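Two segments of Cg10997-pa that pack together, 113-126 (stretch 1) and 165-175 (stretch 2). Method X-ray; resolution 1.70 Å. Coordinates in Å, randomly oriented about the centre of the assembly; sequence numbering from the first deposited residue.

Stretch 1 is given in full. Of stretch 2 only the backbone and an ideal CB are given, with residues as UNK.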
# COMPACT_ATOMS: atom_id res chain seq x y z
N ASN A 113 14.33 9.26 8.47
CA ASN A 113 13.70 8.58 9.59
C ASN A 113 12.66 7.55 9.13
O ASN A 113 12.44 6.57 9.81
CB ASN A 113 13.05 9.59 10.55
CG ASN A 113 14.02 10.71 11.00
OD1 ASN A 113 15.16 10.44 11.39
ND2 ASN A 113 13.54 11.96 10.96
N LEU A 114 12.02 7.78 7.99
CA LEU A 114 10.95 6.88 7.55
C LEU A 114 11.59 5.62 6.92
O LEU A 114 11.09 4.49 7.05
CB LEU A 114 10.06 7.60 6.54
CG LEU A 114 8.73 6.99 6.11
CD1 LEU A 114 7.80 6.96 7.32
CD2 LEU A 114 8.10 7.76 4.93
N PHE A 115 12.69 5.83 6.22
CA PHE A 115 13.42 4.74 5.62
C PHE A 115 14.45 4.13 6.57
O PHE A 115 15.65 4.23 6.37
CB PHE A 115 13.96 5.15 4.25
CG PHE A 115 12.89 5.24 3.20
CD1 PHE A 115 12.02 6.33 3.16
CD2 PHE A 115 12.73 4.22 2.25
CE1 PHE A 115 11.03 6.43 2.19
CE2 PHE A 115 11.72 4.29 1.27
CZ PHE A 115 10.86 5.41 1.24
N VAL A 116 13.95 3.49 7.63
CA VAL A 116 14.76 2.79 8.64
C VAL A 116 15.62 1.77 7.92
O VAL A 116 15.18 1.21 6.93
CB VAL A 116 13.86 2.01 9.68
CG1 VAL A 116 14.71 1.18 10.69
CG2 VAL A 116 12.96 2.95 10.44
N GLN A 117 16.84 1.56 8.41
CA GLN A 117 17.69 0.48 7.90
C GLN A 117 17.43 -0.78 8.71
O GLN A 117 17.69 -0.84 9.91
CB GLN A 117 19.19 0.86 7.93
CG GLN A 117 19.53 2.26 7.40
CD GLN A 117 19.65 2.32 5.87
OE1 GLN A 117 18.67 2.10 5.13
NE2 GLN A 117 20.86 2.66 5.39
N ASP A 118 16.84 -1.78 8.04
CA ASP A 118 16.56 -3.05 8.68
C ASP A 118 16.53 -4.12 7.58
O ASP A 118 15.49 -4.40 7.01
CB ASP A 118 15.25 -2.99 9.48
CG ASP A 118 15.01 -4.23 10.34
OD1 ASP A 118 15.38 -5.34 9.89
OD2 ASP A 118 14.45 -4.12 11.46
N LYS A 119 17.69 -4.70 7.28
CA LYS A 119 17.79 -5.71 6.23
C LYS A 119 16.96 -6.94 6.55
O LYS A 119 16.47 -7.61 5.64
CB LYS A 119 19.26 -6.11 5.99
CG LYS A 119 20.12 -5.01 5.41
CD LYS A 119 21.28 -5.59 4.61
CE LYS A 119 22.10 -4.49 3.86
NZ LYS A 119 21.28 -3.64 2.93
N GLU A 120 16.83 -7.24 7.84
CA GLU A 120 16.03 -8.33 8.34
C GLU A 120 14.56 -8.21 7.85
O GLU A 120 13.96 -9.18 7.27
CB GLU A 120 16.13 -8.34 9.86
CG GLU A 120 15.52 -9.53 10.58
CD GLU A 120 16.16 -9.77 11.96
OE1 GLU A 120 17.34 -10.19 12.00
OE2 GLU A 120 15.46 -9.56 13.00
N VAL A 121 14.03 -7.01 8.05
CA VAL A 121 12.68 -6.71 7.63
C VAL A 121 12.56 -6.69 6.09
O VAL A 121 11.60 -7.24 5.56
CB VAL A 121 12.11 -5.45 8.29
CG1 VAL A 121 10.71 -5.17 7.71
CG2 VAL A 121 12.02 -5.64 9.82
N ALA A 122 13.50 -6.07 5.39
CA ALA A 122 13.47 -6.11 3.91
C ALA A 122 13.37 -7.55 3.44
O ALA A 122 12.54 -7.88 2.60
CB ALA A 122 14.69 -5.52 3.33
N THR A 123 14.20 -8.42 4.00
CA THR A 123 14.24 -9.79 3.48
C THR A 123 12.94 -10.51 3.86
O THR A 123 12.40 -11.35 3.11
CB THR A 123 15.39 -10.55 4.14
OG1 THR A 123 16.65 -9.98 3.71
CG2 THR A 123 15.33 -12.03 3.68
N LEU A 124 12.47 -10.21 5.07
CA LEU A 124 11.22 -10.77 5.59
C LEU A 124 10.05 -10.61 4.62
O LEU A 124 9.26 -11.51 4.44
CB LEU A 124 10.86 -10.18 6.96
CG LEU A 124 9.53 -10.59 7.61
CD1 LEU A 124 9.72 -12.01 8.15
CD2 LEU A 124 9.24 -9.61 8.76
N ILE A 125 9.87 -9.40 4.09
CA ILE A 125 8.68 -9.15 3.28
C ILE A 125 8.88 -9.31 1.76
O ILE A 125 7.94 -9.26 1.00
CB ILE A 125 8.08 -7.78 3.60
CG1 ILE A 125 9.04 -6.63 3.19
CG2 ILE A 125 7.79 -7.68 5.14
CD1 ILE A 125 8.39 -5.16 3.36
N GLU A 126 10.12 -9.49 1.33
CA GLU A 126 10.42 -9.61 -0.09
C GLU A 126 9.61 -10.71 -0.77
O GLU A 126 9.43 -11.81 -0.19
CB GLU A 126 11.92 -9.85 -0.28
CG GLU A 126 12.37 -9.75 -1.71
CD GLU A 126 13.88 -9.81 -1.82
OE1 GLU A 126 14.48 -10.59 -1.01
OE2 GLU A 126 14.44 -9.06 -2.68
N UNK A 165 4.53 -1.88 15.11
CA UNK A 165 4.79 -2.02 13.65
C UNK A 165 6.04 -2.86 13.35
O UNK A 165 6.62 -3.44 14.26
CB UNK A 165 4.95 -0.64 13.01
N UNK A 166 6.44 -2.98 12.09
CA UNK A 166 7.47 -3.97 11.77
C UNK A 166 8.83 -3.69 12.47
O UNK A 166 9.57 -4.61 12.76
CB UNK A 166 7.67 -4.01 10.25
N UNK A 167 9.22 -2.44 12.61
CA UNK A 167 10.57 -2.16 13.12
C UNK A 167 10.53 -1.43 14.46
O UNK A 167 11.58 -1.01 14.96
CB UNK A 167 11.36 -1.33 12.10
N UNK A 168 9.34 -1.28 15.04
CA UNK A 168 9.14 -0.54 16.31
C UNK A 168 7.73 -0.00 16.48
O UNK A 168 6.81 -0.47 15.81
CB UNK A 168 10.13 0.63 16.40
N UNK A 169 7.54 1.00 17.36
CA UNK A 169 6.20 1.51 17.56
C UNK A 169 5.77 2.62 16.61
O UNK A 169 4.65 3.08 16.72
CB UNK A 169 6.08 2.02 19.00
N UNK A 170 6.67 3.06 15.73
CA UNK A 170 6.43 4.08 14.72
C UNK A 170 6.43 3.42 13.33
O UNK A 170 7.22 2.49 13.10
CB UNK A 170 7.48 5.19 14.80
N UNK A 171 5.58 3.92 12.44
CA UNK A 171 5.55 3.49 11.04
C UNK A 171 6.86 3.74 10.34
O UNK A 171 7.49 4.79 10.51
CB UNK A 171 4.43 4.20 10.29
N UNK A 172 7.29 2.75 9.55
CA UNK A 172 8.36 3.00 8.59
C UNK A 172 7.98 2.60 7.16
O UNK A 172 6.85 2.10 6.87
CB UNK A 172 9.62 2.25 9.02
N UNK A 173 8.92 2.79 6.26
CA UNK A 173 8.79 2.47 4.84
C UNK A 173 8.25 1.04 4.59
O UNK A 173 7.52 0.79 3.60
CB UNK A 173 10.15 2.63 4.16
N UNK A 174 8.71 0.10 5.41
CA UNK A 174 8.39 -1.32 5.18
C UNK A 174 6.93 -1.57 5.50
O UNK A 174 6.30 -2.42 4.87
CB UNK A 174 9.28 -2.23 6.02
N UNK A 175 6.39 -0.84 6.48
CA UNK A 175 4.96 -0.92 6.80
C UNK A 175 4.11 -0.44 5.61
O UNK A 175 3.09 -1.07 5.23
CB UNK A 175 4.65 -0.09 8.05

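Position 165 has no atom of stretch 1 within 5.5 Å of its ideal CB, so stretch 1 sets no preference. It is Phe 165.

Position 166 points toward stretch 1, its ideal CB 4.1 Å from Val 121 CG1. Leu 124 and Ile 125 lie further along the same helix, so a branched or long apolar side chain would suit. It is Leu 166. Its CD1 lies 4.0 Å from Val 121 CG1, and its CD2 is 4.1 Å from Leu 124 CD2.

Position 167 also points toward stretch 1. Its ideal CB is 4.2 Å from Asp 118 OD2 and 4.4 Å from Val 116 CG1. The surroundings are mixed, so Ser, Thr, Val or Ala could fit. It is Thr 167. Its CG2 packs 3.9 Å from Val 121 CG2.

Position 168 has phi/psi of 156/-160, a region open mainly to glycine. It is Gly 168. Positions 169 and 170 meet nothing of stretch 1, and many residues would do. They are Asp 169 and Thr 170.

Position 171 points sideways, with Leu 114 CD1 5.3 Å from its ideal CB. Stretch 1 asks little here. It is Met 171, whose backbone O is 3.9 Å from Leu 114 CD1.

Position 172 points sideways, its ideal CB 3.3 Å from Leu 114 O and 3.7 Å from Val 116 CG2. The next residue begins a helix, so a small capping side chain such as Ser, Thr, Asp or Cys is plausible. It is Cys 172. Its SG accepts a weak capping bond from the N of position 174, 3.6 Å away.

Position 173 points toward stretch 1. Its N donates to Leu 114 O at 2.9 Å. The ideal CB is 3.6 Å from Phe 115 CD2, which favours a small side chain: Ala, Ser or Cys. It is Cys 173. Its CB sits over one face of the Phe 115 ring, 3.7 Å from the centroid, in a CH-pi contact.

Position 174 points toward stretch 1, its ideal CB 3.7 Å from Val 121 CG1 and 4.1 Å from Ile 125 CD1. A large apolar residue, Phe, Leu or Met, could cover this surface. It is Phe 174, with the largest covered area of its stretch. Val 121 CB and Ala 122 N lie over one ring face, and CE2 reaches Val 116 O at 3.5 Å.

Position 175 points away from stretch 1, but the backbone N atoms of 172 and 166 lie close by; a short acceptor such as Asp or Asn would suit. It is Asp 175, which braces its own stretch: OD1 accepts from Leu 166 N at 3.0 Å and OD2 from Cys 172 N at 2.9 Å.

Stretch 2 165-175: FLTGDTMCCFD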
# COMPACT_ATOMS: atom_id res chain seq x y z
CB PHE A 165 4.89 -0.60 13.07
CG PHE A 165 3.64 0.20 13.27
CD1 PHE A 165 2.45 -0.14 12.63
CD2 PHE A 165 3.65 1.32 14.14
CE1 PHE A 165 1.29 0.62 12.80
CE2 PHE A 165 2.49 2.10 14.30
CZ PHE A 165 1.33 1.74 13.64
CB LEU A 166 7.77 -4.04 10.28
CG LEU A 166 6.71 -4.75 9.46
CD1 LEU A 166 6.80 -4.39 7.99
CD2 LEU A 166 6.88 -6.31 9.62
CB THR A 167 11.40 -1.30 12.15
OG1 THR A 167 10.76 -0.03 12.08
CG2 THR A 167 11.46 -1.92 10.72
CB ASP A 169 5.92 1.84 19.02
CG ASP A 169 6.17 0.64 19.97
OD1 ASP A 169 5.77 -0.52 19.62
OD2 ASP A 169 6.76 0.85 21.08
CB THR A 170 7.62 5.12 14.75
OG1 THR A 170 7.49 5.94 15.91
CG2 THR A 170 7.64 6.03 13.50
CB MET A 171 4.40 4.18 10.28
CG MET A 171 3.05 3.71 10.69
SD MET A 171 2.71 2.13 9.87
CE MET A 171 2.76 2.57 8.14
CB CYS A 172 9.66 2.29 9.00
SG CYS A 172 9.51 0.53 8.85
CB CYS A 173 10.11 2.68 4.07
SG CYS A 173 11.50 1.77 4.75
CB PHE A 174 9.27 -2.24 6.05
CG PHE A 174 10.77 -2.10 5.74
CD1 PHE A 174 11.25 -2.42 4.48
CD2 PHE A 174 11.67 -1.70 6.72
CE1 PHE A 174 12.66 -2.30 4.16
CE2 PHE A 174 13.03 -1.56 6.41
CZ PHE A 174 13.51 -1.89 5.16
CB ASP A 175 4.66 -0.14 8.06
CG ASP A 175 5.39 -0.71 9.23
OD1 ASP A 175 5.12 -1.92 9.57
OD2 ASP A 175 6.28 0.01 9.70
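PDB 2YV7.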